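Local structure of prolyl-tRNA synthetase (Naegleria fowleri, 6UYH) at residues S27-K32 / K287-P292; L199-I204 / L276-M281. The protein probably catalyses the ATP-dependent attachment of proline to its cognate tRNA, and here binds halofuginone together with the ATP analogue AMPPNP. All coordinates share one frame; numbering follows the deposited sequence.

Interaction 1: S27-K32 / K287-P292; sequences SQVITK and KGMVLP
The peptide group joining Gly288 to Met289 presents one of its faces to Val29. Val29 CG1 stands almost directly above that plane, 3.9 Å from Gly288 C and as far from the nitrogen of Met289, while CG2 sits over the same face at its Gly288 CA end, 4.1 Å from that atom. With CG1 anti to the backbone N (chi1 169°), both methyls of this branched residue rest on the chain, where a flat main-chain surface suits them. Gly288 suits its place because its phi of 126° would jam a CB against the preceding carbonyl oxygen.

The contact sets the last turns of helix 22-32 against the connection that leaves helix 274-283 of the class II synthetase core for strand 300-304 of the anticodon-binding domain. Backbone bonds from Met289 to Leu352 and from Leu291 to Gly354 tie this linker to the latter domain.

Two polar pairs brace the helix. Thr31 N and Thr31 OG1 bond Ser27 O from opposite faces of its carbonyl plane, the hydroxyl at 2.8 Å. Lys32 NZ reaches Gln28 OE1 (3.0 Å) from well above the amide plane; the extended lysine chain slants outward and back toward Gln28, one turn earlier. Asp15 N also bonds OE1, and Glu24 takes the NE2 side.

Interaction 2: L199-I204 / L276-M281; sequences LAVPVI and LGVMIM
The chain passes closest where Leu199 CA comes within 6.0 Å of Met279 CA, just before Ala200 departs from helical geometry with a positive phi of 55°, turning the chain from helix 177-198 toward strand 204-207. Helix 274-283, on the other side, follows strand 261-272 in the strand-helix arrangement of motif 3 of class II aminoacyl-tRNA synthetases. Arg274, at its start, belongs to the AMPPNP pocket, and the side chain of Val278, one turn further on, lies about 7 Å from the nucleotide.

Leu199 and Val201, on either side of the turn residue, both direct their side chains at the helix: Leu199 meets Met279, and Val201 meets both Val278 and the backbone of Met279. Leu199 CD2 rests against Met279 SD at 3.8 Å, the two chains crossing at about a right angle. Extended through its first two torsions, Met279 carries its sulfur to the leucine methyl; the bend at chi3 (72°) then places CE, which leads away from 199-204. A flexible, polarisable thioether suits a site that also borders Val54 of helix 49-67 and Pro292.

Val201 and Val278 also cross nearly at right angles, their CG1 methyls meeting at 3.8 Å, and both touch Thr225 of strand 219-227. Compact branched residues suit a place where loop, helix and strand 219-227 meet. Leu199 O accepts a hydrogen bond from His283 NE2. Helix 391-415 packs against Ala200 and Pro202 of the same loop. The second methyl of Val201, CG2, anti to the carbonyl carbon, comes down on the helix backbone itself, 4.1 Å from Met279 CA.

Both interactions are buried and join their segments by apolar packing alone, but the centre of interaction 2 is about 6 Å from the centre of the chain, that of interaction 1 about 17 Å. Helix 274-283, one side of interaction 2, also reaches interaction 1: Ile280 CD1 meets Ile30 CG2 at 3.9 Å. Pro292 completes the join, its CG 3.3 Å from Leu199 O and its CD packed on Met279 SD. Interaction 2 is mainly side chain on side chain within the catalytic core; interaction 1 lays a valine mainly on a buried peptide group, near the way out to the anticodon-binding domain, and has its lysine, glutamine and threonine bonds on partly exposed residues of its helix.

Interaction 1: S27-K32 / K287-P292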
loop_
_atom_site.group_PDB
_atom_site.type_symbol
_atom_site.label_atom_id
_atom_site.label_comp_id
_atom_site.label_asym_id
_atom_site.label_seq_id
_atom_site.Cartn_x
_atom_site.Cartn_y
_atom_site.Cartn_z
ATOM N N SER A 27 -13.481 -12.477 -19.189
ATOM C CA SER A 27 -14.441 -11.754 -18.368
ATOM C C SER A 27 -15.141 -12.690 -17.390
ATOM O O SER A 27 -15.271 -12.368 -16.202
ATOM C CB SER A 27 -15.453 -11.047 -19.263
ATOM O OG SER A 27 -16.419 -10.377 -18.478
ATOM N N GLN A 28 -15.568 -13.862 -17.862
ATOM C CA GLN A 28 -16.270 -14.791 -16.983
ATOM C C GLN A 28 -15.348 -15.326 -15.894
ATOM O O GLN A 28 -15.760 -15.448 -14.737
ATOM C CB GLN A 28 -16.882 -15.931 -17.797
ATOM C CG GLN A 28 -18.050 -15.479 -18.668
ATOM C CD GLN A 28 -18.918 -16.631 -19.133
ATOM O OE1 GLN A 28 -19.044 -17.646 -18.444
ATOM N NE2 GLN A 28 -19.510 -16.487 -20.314
ATOM N N VAL A 29 -14.085 -15.612 -16.233
ATOM C CA VAL A 29 -13.179 -16.185 -15.239
ATOM C C VAL A 29 -12.829 -15.160 -14.159
ATOM O O VAL A 29 -12.804 -15.489 -12.967
ATOM C CB VAL A 29 -11.917 -16.755 -15.920
ATOM C CG1 VAL A 29 -10.855 -17.105 -14.880
ATOM C CG2 VAL A 29 -12.271 -17.996 -16.743
ATOM N N ILE A 30 -12.542 -13.909 -14.540
ATOM C CA ILE A 30 -12.107 -12.960 -13.514
ATOM C C ILE A 30 -13.269 -12.548 -12.604
ATOM O O ILE A 30 -13.049 -12.230 -11.430
ATOM C CB ILE A 30 -11.419 -11.727 -14.127
ATOM C CG1 ILE A 30 -12.412 -10.882 -14.932
ATOM C CG2 ILE A 30 -10.160 -12.150 -14.934
ATOM C CD1 ILE A 30 -11.760 -9.741 -15.739
ATOM N N THR A 31 -14.508 -12.555 -13.111
ATOM C CA THR A 31 -15.644 -12.156 -12.277
ATOM C C THR A 31 -16.167 -13.321 -11.446
ATOM O O THR A 31 -16.416 -13.168 -10.243
ATOM C CB THR A 31 -16.786 -11.573 -13.126
ATOM O OG1 THR A 31 -17.206 -12.519 -14.123
ATOM C CG2 THR A 31 -16.358 -10.260 -13.788
ATOM N N LYS A 32 -16.371 -14.482 -12.070
ATOM C CA LYS A 32 -16.996 -15.595 -11.358
ATOM C C LYS A 32 -16.059 -16.221 -10.333
ATOM O O LYS A 32 -16.528 -16.859 -9.385
ATOM C CB LYS A 32 -17.489 -16.644 -12.359
ATOM C CG LYS A 32 -18.591 -16.107 -13.252
ATOM C CD LYS A 32 -19.075 -17.134 -14.270
ATOM C CE LYS A 32 -20.246 -16.575 -15.069
ATOM N NZ LYS A 32 -20.799 -17.552 -16.052
ATOM N N LYS A 287 -12.518 -24.523 -16.521
ATOM C CA LYS A 287 -13.187 -24.627 -15.231
ATOM C C LYS A 287 -13.006 -23.378 -14.384
ATOM O O LYS A 287 -13.637 -23.270 -13.330
ATOM C CB LYS A 287 -12.682 -25.851 -14.459
ATOM C CG LYS A 287 -12.999 -27.191 -15.116
ATOM C CD LYS A 287 -12.339 -28.330 -14.350
ATOM C CE LYS A 287 -12.581 -29.678 -15.017
ATOM N NZ LYS A 287 -14.022 -30.042 -15.018
ATOM N N GLY A 288 -12.173 -22.435 -14.820
ATOM C CA GLY A 288 -12.007 -21.184 -14.108
ATOM C C GLY A 288 -10.570 -20.857 -13.767
ATOM O O GLY A 288 -9.652 -21.149 -14.537
ATOM N N MET A 289 -10.369 -20.244 -12.605
ATOM C CA MET A 289 -9.051 -19.822 -12.166
ATOM C C MET A 289 -8.165 -21.028 -11.854
ATOM O O MET A 289 -8.641 -22.064 -11.396
ATOM C CB MET A 289 -9.194 -18.935 -10.927
ATOM C CG MET A 289 -7.918 -18.290 -10.448
ATOM S SD MET A 289 -7.339 -16.988 -11.543
ATOM C CE MET A 289 -8.684 -15.812 -11.426
ATOM N N VAL A 290 -6.857 -20.871 -12.084
ATOM C CA VAL A 290 -5.855 -21.857 -11.666
ATOM C C VAL A 290 -4.737 -21.077 -10.988
ATOM O O VAL A 290 -3.937 -20.418 -11.663
ATOM C CB VAL A 290 -5.312 -22.697 -12.831
ATOM C CG1 VAL A 290 -4.313 -23.739 -12.313
ATOM C CG2 VAL A 290 -6.447 -23.407 -13.578
ATOM N N LEU A 291 -4.679 -21.140 -9.636
ATOM C CA LEU A 291 -3.766 -20.253 -8.910
ATOM C C LEU A 291 -2.421 -20.926 -8.659
ATOM O O LEU A 291 -2.381 -22.020 -8.086
ATOM C CB LEU A 291 -4.373 -19.836 -7.574
ATOM C CG LEU A 291 -5.600 -18.929 -7.670
ATOM C CD1 LEU A 291 -6.392 -18.920 -6.356
ATOM C CD2 LEU A 291 -5.166 -17.527 -8.063
ATOM N N PRO A 292 -1.308 -20.302 -9.036
ATOM C CA PRO A 292 -0.002 -20.783 -8.588
ATOM C C PRO A 292 0.035 -20.817 -7.071
ATOM O O PRO A 292 -0.395 -19.851 -6.422
ATOM C CB PRO A 292 0.980 -19.735 -9.145
ATOM C CG PRO A 292 0.215 -18.987 -10.198
ATOM C CD PRO A 292 -1.215 -19.011 -9.733
#

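Interaction 2: L199-I204 / L276-M281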
loop_
_atom_site.group_PDB
_atom_site.type_symbol
_atom_site.label_atom_id
_atom_site.label_comp_id
_atom_site.label_asym_id
_atom_site.label_seq_id
_atom_site.Cartn_x
_atom_site.Cartn_y
_atom_site.Cartn_z
ATOM N N LEU A 199 4.424 -16.604 -9.866
ATOM C CA LEU A 199 3.290 -16.718 -10.783
ATOM C C LEU A 199 3.383 -17.897 -11.741
ATOM O O LEU A 199 2.428 -18.131 -12.497
ATOM C CB LEU A 199 3.142 -15.417 -11.588
ATOM C CG LEU A 199 3.086 -14.143 -10.726
ATOM C CD1 LEU A 199 2.968 -12.895 -11.588
ATOM C CD2 LEU A 199 1.947 -14.198 -9.701
ATOM N N ALA A 200 4.501 -18.632 -11.730
ATOM C CA ALA A 200 4.739 -19.768 -12.628
ATOM C C ALA A 200 4.582 -19.375 -14.098
ATOM O O ALA A 200 4.105 -20.159 -14.918
ATOM C CB ALA A 200 3.831 -20.953 -12.273
ATOM N N VAL A 201 4.994 -18.160 -14.440
ATOM C CA VAL A 201 4.930 -17.651 -15.812
ATOM C C VAL A 201 6.355 -17.527 -16.345
ATOM O O VAL A 201 7.177 -16.839 -15.732
ATOM C CB VAL A 201 4.213 -16.293 -15.890
ATOM C CG1 VAL A 201 4.406 -15.688 -17.285
ATOM C CG2 VAL A 201 2.723 -16.440 -15.569
ATOM N N PRO A 202 6.682 -18.133 -17.482
ATOM C CA PRO A 202 8.040 -18.010 -18.019
ATOM C C PRO A 202 8.237 -16.676 -18.719
ATOM O O PRO A 202 7.294 -16.080 -19.246
ATOM C CB PRO A 202 8.126 -19.177 -19.013
ATOM C CG PRO A 202 6.720 -19.306 -19.527
ATOM C CD PRO A 202 5.835 -19.007 -18.313
ATOM N N VAL A 203 9.492 -16.206 -18.726
ATOM C CA VAL A 203 9.811 -14.899 -19.290
ATOM C C VAL A 203 10.996 -15.027 -20.231
ATOM O O VAL A 203 11.758 -15.996 -20.193
ATOM C CB VAL A 203 10.137 -13.821 -18.221
ATOM C CG1 VAL A 203 9.025 -13.684 -17.192
ATOM C CG2 VAL A 203 11.463 -14.107 -17.555
ATOM N N ILE A 204 11.143 -14.012 -21.079
ATOM C CA ILE A 204 12.320 -13.831 -21.920
ATOM C C ILE A 204 12.877 -12.448 -21.627
ATOM O O ILE A 204 12.161 -11.449 -21.768
ATOM C CB ILE A 204 11.996 -13.962 -23.413
ATOM C CG1 ILE A 204 11.449 -15.353 -23.726
ATOM C CG2 ILE A 204 13.258 -13.704 -24.230
ATOM C CD1 ILE A 204 10.871 -15.459 -25.120
ATOM N N LEU A 276 -1.036 -9.796 -12.729
ATOM C CA LEU A 276 -2.195 -10.636 -12.431
ATOM C C LEU A 276 -2.898 -11.072 -13.713
ATOM O O LEU A 276 -3.369 -12.210 -13.816
ATOM C CB LEU A 276 -3.177 -9.891 -11.524
ATOM C CG LEU A 276 -2.946 -9.993 -10.009
ATOM C CD1 LEU A 276 -1.609 -9.407 -9.629
ATOM C CD2 LEU A 276 -4.055 -9.284 -9.268
ATOM N N GLY A 277 -3.004 -10.165 -14.686
ATOM C CA GLY A 277 -3.635 -10.518 -15.951
ATOM C C GLY A 277 -2.860 -11.583 -16.701
ATOM O O GLY A 277 -3.443 -12.525 -17.246
ATOM N N VAL A 278 -1.535 -11.447 -16.738
ATOM C CA VAL A 278 -0.703 -12.455 -17.389
ATOM C C VAL A 278 -0.908 -13.806 -16.725
ATOM O O VAL A 278 -1.127 -14.824 -17.394
ATOM C CB VAL A 278 0.777 -12.031 -17.354
ATOM C CG1 VAL A 278 1.648 -13.143 -17.947
ATOM C CG2 VAL A 278 0.969 -10.748 -18.154
ATOM N N MET A 279 -0.861 -13.823 -15.392
ATOM C CA MET A 279 -1.050 -15.051 -14.627
ATOM C C MET A 279 -2.344 -15.751 -15.022
ATOM O O MET A 279 -2.365 -16.964 -15.274
ATOM C CB MET A 279 -1.057 -14.717 -13.127
ATOM C CG MET A 279 -1.195 -15.938 -12.212
ATOM S SD MET A 279 -1.564 -15.412 -10.511
ATOM C CE MET A 279 -3.265 -14.854 -10.649
ATOM N N ILE A 280 -3.434 -14.987 -15.105
ATOM C CA ILE A 280 -4.738 -15.564 -15.410
ATOM C C ILE A 280 -4.808 -16.026 -16.866
ATOM O O ILE A 280 -5.286 -17.127 -17.159
ATOM C CB ILE A 280 -5.845 -14.550 -15.086
ATOM C CG1 ILE A 280 -5.836 -14.244 -13.582
ATOM C CG2 ILE A 280 -7.196 -15.066 -15.581
ATOM C CD1 ILE A 280 -6.767 -13.102 -13.192
ATOM N N MET A 281 -4.350 -15.188 -17.807
ATOM C CA MET A 281 -4.411 -15.577 -19.212
ATOM C C MET A 281 -3.549 -16.796 -19.503
ATOM O O MET A 281 -3.895 -17.600 -20.381
ATOM C CB MET A 281 -3.984 -14.417 -20.121
ATOM C CG MET A 281 -5.008 -13.292 -20.184
ATOM S SD MET A 281 -4.410 -11.942 -21.246
ATOM C CE MET A 281 -5.830 -10.848 -21.170
#